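Local coordinates for protein alginate lyase (Bacteroides ovatus, PDB 3NNB) that probably cleaves alginate chains by beta-elimination, at residues G238-D241 against L242-T246; Q248-P251 against E252-F256. One frame throughout, in Å; residues are numbered along the deposited sequence.

Interaction 1 of 2, residues G238-D241 against L242-T246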
loop_
_atom_site.group_PDB
_atom_site.type_symbol
_atom_site.label_atom_id
_atom_site.label_comp_id
_atom_site.label_asym_id
_atom_site.label_seq_id
_atom_site.Cartn_x
_atom_site.Cartn_y
_atom_site.Cartn_z
ATOM N N GLY A 238 18.366 3.548 4.983
ATOM C CA GLY A 238 19.360 4.608 5.215
ATOM C C GLY A 238 19.821 5.372 3.981
ATOM O O GLY A 238 20.793 6.127 4.035
ATOM N N ASN A 239 19.149 5.195 2.860
ATOM C CA ASN A 239 19.573 5.763 1.593
ATOM C C ASN A 239 18.757 7.021 1.328
ATOM O O ASN A 239 17.882 7.051 0.455
ATOM C CB ASN A 239 19.432 4.751 0.468
ATOM C CG ASN A 239 20.155 5.165 -0.794
ATOM O OD1 ASN A 239 20.572 6.315 -0.941
ATOM N ND2 ASN A 239 20.291 4.235 -1.725
ATOM N N GLN A 240 19.040 8.049 2.118
ATOM C CA GLN A 240 18.254 9.290 2.055
ATOM C C GLN A 240 18.456 9.970 0.706
ATOM O O GLN A 240 17.546 10.641 0.191
ATOM C CB GLN A 240 18.566 10.210 3.267
ATOM C CG GLN A 240 17.635 11.471 3.398
ATOM C CD GLN A 240 17.962 12.349 4.633
ATOM O OE1 GLN A 240 18.876 13.200 4.600
ATOM N NE2 GLN A 240 17.176 12.191 5.685
ATOM N N ASP A 241 19.620 9.802 0.089
ATOM C CA ASP A 241 19.868 10.458 -1.184
ATOM C C ASP A 241 18.990 9.906 -2.284
ATOM O O ASP A 241 18.467 10.674 -3.081
ATOM C CB ASP A 241 21.349 10.387 -1.605
ATOM C CG ASP A 241 22.265 11.268 -0.743
ATOM O OD1 ASP A 241 21.800 12.110 0.070
ATOM O OD2 ASP A 241 23.489 11.090 -0.881
ATOM N N LEU A 242 18.826 8.577 -2.349
ATOM C CA LEU A 242 17.962 7.976 -3.354
ATOM C C LEU A 242 16.512 8.416 -3.131
ATOM O O LEU A 242 15.792 8.663 -4.094
ATOM C CB LEU A 242 18.021 6.437 -3.308
ATOM C CG LEU A 242 17.139 5.642 -4.285
ATOM C CD1 LEU A 242 17.295 6.008 -5.777
ATOM C CD2 LEU A 242 17.424 4.099 -4.119
ATOM N N ALA A 243 16.079 8.474 -1.877
ATOM C CA ALA A 243 14.734 8.947 -1.541
ATOM C C ALA A 243 14.545 10.385 -2.001
ATOM O O ALA A 243 13.550 10.702 -2.661
ATOM C CB ALA A 243 14.455 8.833 -0.042
HETATM N N MSE A 244 15.524 11.252 -1.688
HETATM C CA MSE A 244 15.459 12.663 -2.104
HETATM C C MSE A 244 15.353 12.819 -3.631
HETATM O O MSE A 244 14.521 13.606 -4.129
HETATM C CB MSE A 244 16.676 13.429 -1.538
HETATM C CG MSE A 244 16.555 14.931 -1.554
HETATM SE SE MSE A 244 15.250 15.571 -0.270
HETATM C CE MSE A 244 16.144 15.111 1.391
ATOM N N LYS A 245 16.164 12.078 -4.363
ATOM C CA LYS A 245 16.151 12.129 -5.817
ATOM C C LYS A 245 14.779 11.733 -6.370
ATOM O O LYS A 245 14.248 12.383 -7.251
ATOM C CB LYS A 245 17.220 11.221 -6.405
ATOM C CG LYS A 245 17.086 10.998 -7.896
ATOM C CD LYS A 245 18.098 9.969 -8.391
ATOM C CE LYS A 245 18.283 10.054 -9.900
ATOM N NZ LYS A 245 17.062 9.643 -10.655
ATOM N N THR A 246 14.233 10.634 -5.849
ATOM C CA THR A 246 12.966 10.088 -6.328
ATOM C C THR A 246 11.840 11.089 -6.034
ATOM O O THR A 246 10.959 11.323 -6.859
ATOM C CB THR A 246 12.711 8.703 -5.692
ATOM O OG1 THR A 246 13.850 7.875 -5.931
ATOM C CG2 THR A 246 11.452 8.030 -6.300
#
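Asn239 and Leu242 both turn CG away from their own backbone N, with chi1 at -166° for Asn239 and 179° for Leu242, and this brings the amide of the first against the CB and CD2 of the second. Asn239 is the N-cap of helix 240-258. Its OD1 accepts from Leu242 N at 3.2 Å, a bond whose donor sits well above the plane of the amide carbonyl instead of on a lone pair. Leu242 CB lies 3.5 Å from that same OD1, while its CD2 comes 3.7 Å from Asn239 ND2, so the leucine leans on the amide that caps its own N-H. With an alanine here, Leu242 N is likely to lose its capping acceptor, and the leucine CB and CD2 the amide they pack on.

The helical ladder begins at the same residue. Asn239 O takes Ala243 N at 3.3 Å, Gln240 O takes Met244 N (selenomethionine) at 2.8 Å, and Asp241 O takes Lys245 N at 3.0 Å. One turn on, Leu242 O is gripped twice: Thr246 N donates from one face of its carbonyl plane and Thr246 OG1 from the other, the hydroxyl at 2.8 Å from the oxygen. The threonine hydroxyl thus folds back onto its own helix.

Gly238, with its positive phi, is the C-prime residue of a Schellman motif closing helix 221-236, so one helix ends and the next is capped within adjacent residues. Ala243 and Thr246 then pack back on helix 221-236 through Thr231, Leu242 rests on Val203 and Gln207 of helix 189-208, and Gln240 and Met244 touch the loop at Leu295.

Interaction 2 of 2, residues Q248-P251 against E252-F256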
loop_
_atom_site.group_PDB
_atom_site.type_symbol
_atom_site.label_atom_id
_atom_site.label_comp_id
_atom_site.label_asym_id
_atom_site.label_seq_id
_atom_site.Cartn_x
_atom_site.Cartn_y
_atom_site.Cartn_z
ATOM N N GLN A 248 12.216 14.438 -5.638
ATOM C CA GLN A 248 12.390 15.640 -6.444
ATOM C C GLN A 248 11.944 15.458 -7.870
ATOM O O GLN A 248 11.429 16.393 -8.461
ATOM C CB GLN A 248 13.832 16.149 -6.316
ATOM C CG GLN A 248 13.993 16.764 -4.893
ATOM C CD GLN A 248 15.407 17.106 -4.497
ATOM O OE1 GLN A 248 16.371 16.750 -5.177
ATOM N NE2 GLN A 248 15.536 17.767 -3.348
ATOM N N GLU A 249 12.070 14.247 -8.396
ATOM C CA GLU A 249 11.637 13.932 -9.748
ATOM C C GLU A 249 10.152 13.585 -9.888
ATOM O O GLU A 249 9.607 13.547 -11.009
ATOM C CB GLU A 249 12.485 12.799 -10.308
ATOM C CG GLU A 249 13.926 13.195 -10.446
ATOM C CD GLU A 249 14.804 12.092 -11.019
ATOM O OE1 GLU A 249 14.338 10.963 -11.297
ATOM O OE2 GLU A 249 15.988 12.395 -11.201
ATOM N N PHE A 250 9.494 13.338 -8.749
ATOM C CA PHE A 250 8.130 12.794 -8.740
ATOM C C PHE A 250 7.067 13.713 -9.393
ATOM O O PHE A 250 6.248 13.230 -10.170
ATOM C CB PHE A 250 7.784 12.362 -7.308
ATOM C CG PHE A 250 6.430 11.741 -7.110
ATOM C CD1 PHE A 250 6.254 10.356 -7.247
ATOM C CD2 PHE A 250 5.356 12.510 -6.699
ATOM C CE1 PHE A 250 5.038 9.782 -6.990
ATOM C CE2 PHE A 250 4.142 11.937 -6.457
ATOM C CZ PHE A 250 4.004 10.567 -6.558
ATOM N N PRO A 251 7.120 15.024 -9.163
ATOM C CA PRO A 251 6.061 15.845 -9.809
ATOM C C PRO A 251 6.080 15.758 -11.319
ATOM O O PRO A 251 5.035 15.483 -11.933
ATOM C CB PRO A 251 6.374 17.263 -9.295
ATOM C CG PRO A 251 6.975 16.977 -7.901
ATOM C CD PRO A 251 7.879 15.822 -8.167
ATOM N N GLU A 252 7.238 15.944 -11.949
ATOM C CA GLU A 252 7.311 15.903 -13.403
ATOM C C GLU A 252 7.115 14.496 -13.952
ATOM O O GLU A 252 6.430 14.317 -14.938
ATOM C CB GLU A 252 8.641 16.489 -13.909
ATOM C CG GLU A 252 8.747 17.989 -13.705
ATOM C CD GLU A 252 10.061 18.568 -14.208
ATOM O OE1 GLU A 252 10.502 18.207 -15.321
ATOM O OE2 GLU A 252 10.639 19.397 -13.486
ATOM N N LYS A 253 7.682 13.482 -13.288
ATOM C CA LYS A 253 7.631 12.120 -13.798
ATOM C C LYS A 253 6.260 11.472 -13.647
ATOM O O LYS A 253 5.824 10.711 -14.541
ATOM C CB LYS A 253 8.671 11.257 -13.094
ATOM C CG LYS A 253 8.897 9.897 -13.733
ATOM C CD LYS A 253 9.993 9.090 -12.981
ATOM C CE LYS A 253 11.354 9.735 -13.023
ATOM N NZ LYS A 253 11.812 9.945 -14.440
ATOM N N ARG A 254 5.577 11.810 -12.553
ATOM C CA ARG A 254 4.336 11.112 -12.171
ATOM C C ARG A 254 3.119 12.050 -12.139
ATOM O O ARG A 254 2.155 11.844 -12.858
ATOM C CB ARG A 254 4.475 10.397 -10.822
ATOM C CG ARG A 254 5.673 9.475 -10.729
ATOM C CD ARG A 254 5.689 8.372 -11.795
ATOM N NE ARG A 254 6.904 7.574 -11.648
ATOM C CZ ARG A 254 7.241 6.557 -12.430
ATOM N NH1 ARG A 254 6.514 6.237 -13.479
ATOM N NH2 ARG A 254 8.327 5.868 -12.154
ATOM N N LEU A 255 3.163 13.107 -11.330
ATOM C CA LEU A 255 1.975 13.934 -11.175
ATOM C C LEU A 255 1.581 14.630 -12.468
ATOM O O LEU A 255 0.422 14.649 -12.843
ATOM C CB LEU A 255 2.156 15.014 -10.081
ATOM C CG LEU A 255 2.409 14.461 -8.675
ATOM C CD1 LEU A 255 2.630 15.601 -7.703
ATOM C CD2 LEU A 255 1.295 13.482 -8.173
ATOM N N PHE A 256 2.546 15.257 -13.137
ATOM C CA PHE A 256 2.188 16.087 -14.292
ATOM C C PHE A 256 1.950 15.212 -15.531
ATOM O O PHE A 256 1.357 15.672 -16.523
ATOM C CB PHE A 256 3.245 17.167 -14.576
ATOM C CG PHE A 256 3.575 18.069 -13.391
ATOM C CD1 PHE A 256 2.693 18.260 -12.330
ATOM C CD2 PHE A 256 4.800 18.738 -13.350
ATOM C CE1 PHE A 256 3.023 19.079 -11.240
ATOM C CE2 PHE A 256 5.116 19.568 -12.259
ATOM C CZ PHE A 256 4.241 19.731 -11.234
HETATM O O HOH W 1 9.837 17.009 -10.732
#
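Phe250 O accepts from both Arg254 N at 2.9 Å and Leu255 N at 3.3 Å, reached from opposite faces of its plane, and Pro251 O accepts from Phe256 N at 2.8 Å. The Leu255 and Phe256 bonds, each to the fifth residue back, mark a wider pi-type turn just after the kink at Pro251, whose ring nitrogen has no hydrogen to give to the turn before.

Arg254 CB sits over one face of the Phe250 ring in a CH-pi contact, 4.1 Å from its centroid, while Leu255 CD2 approaches CE2 of the same ring obliquely at 3.7 Å. The arginine bends at chi2 (-58°) and carries its guanidinium off to a salt bridge with Asp227, on helix 221-236. Pro251 CB makes an off-centre CH-pi contact with the Phe256 ring, and Pro251 O lies over that ring face too. Glu249 and Lys253 run side by side, but Glu249 OE1 stays 4.2 Å from Lys253 NZ, beyond a salt bridge; Glu249 OE2 has one with Lys245, a turn back.

Where the helix opens, one water bridges the backbone, donating to Gln248 O at 2.8 Å and accepting from Glu252 N at 3.1 Å.

Overall arrangement
Both contacts belong to helix 240-258, interaction 1 at its capped start and interaction 2 at the kink and pi-type turn further along; their centres are about 15 Å apart. The salt bridge between Lys245 NZ of interaction 1 and Glu249 OE2 of interaction 2 joins the two along the helix. They also share neighbours: helix 221-236 backs both, and Gln297 touches Met244 of interaction 1 and takes a weak hydrogen bond from Gln248 of interaction 2. Each centre lies about 19 Å from the centre of the chain, on the same side. None of the sodium-binding residues Glu182, Ser184 and Phe187 belongs to either contact; both are local contacts within one helix, which packs on helix 221-236.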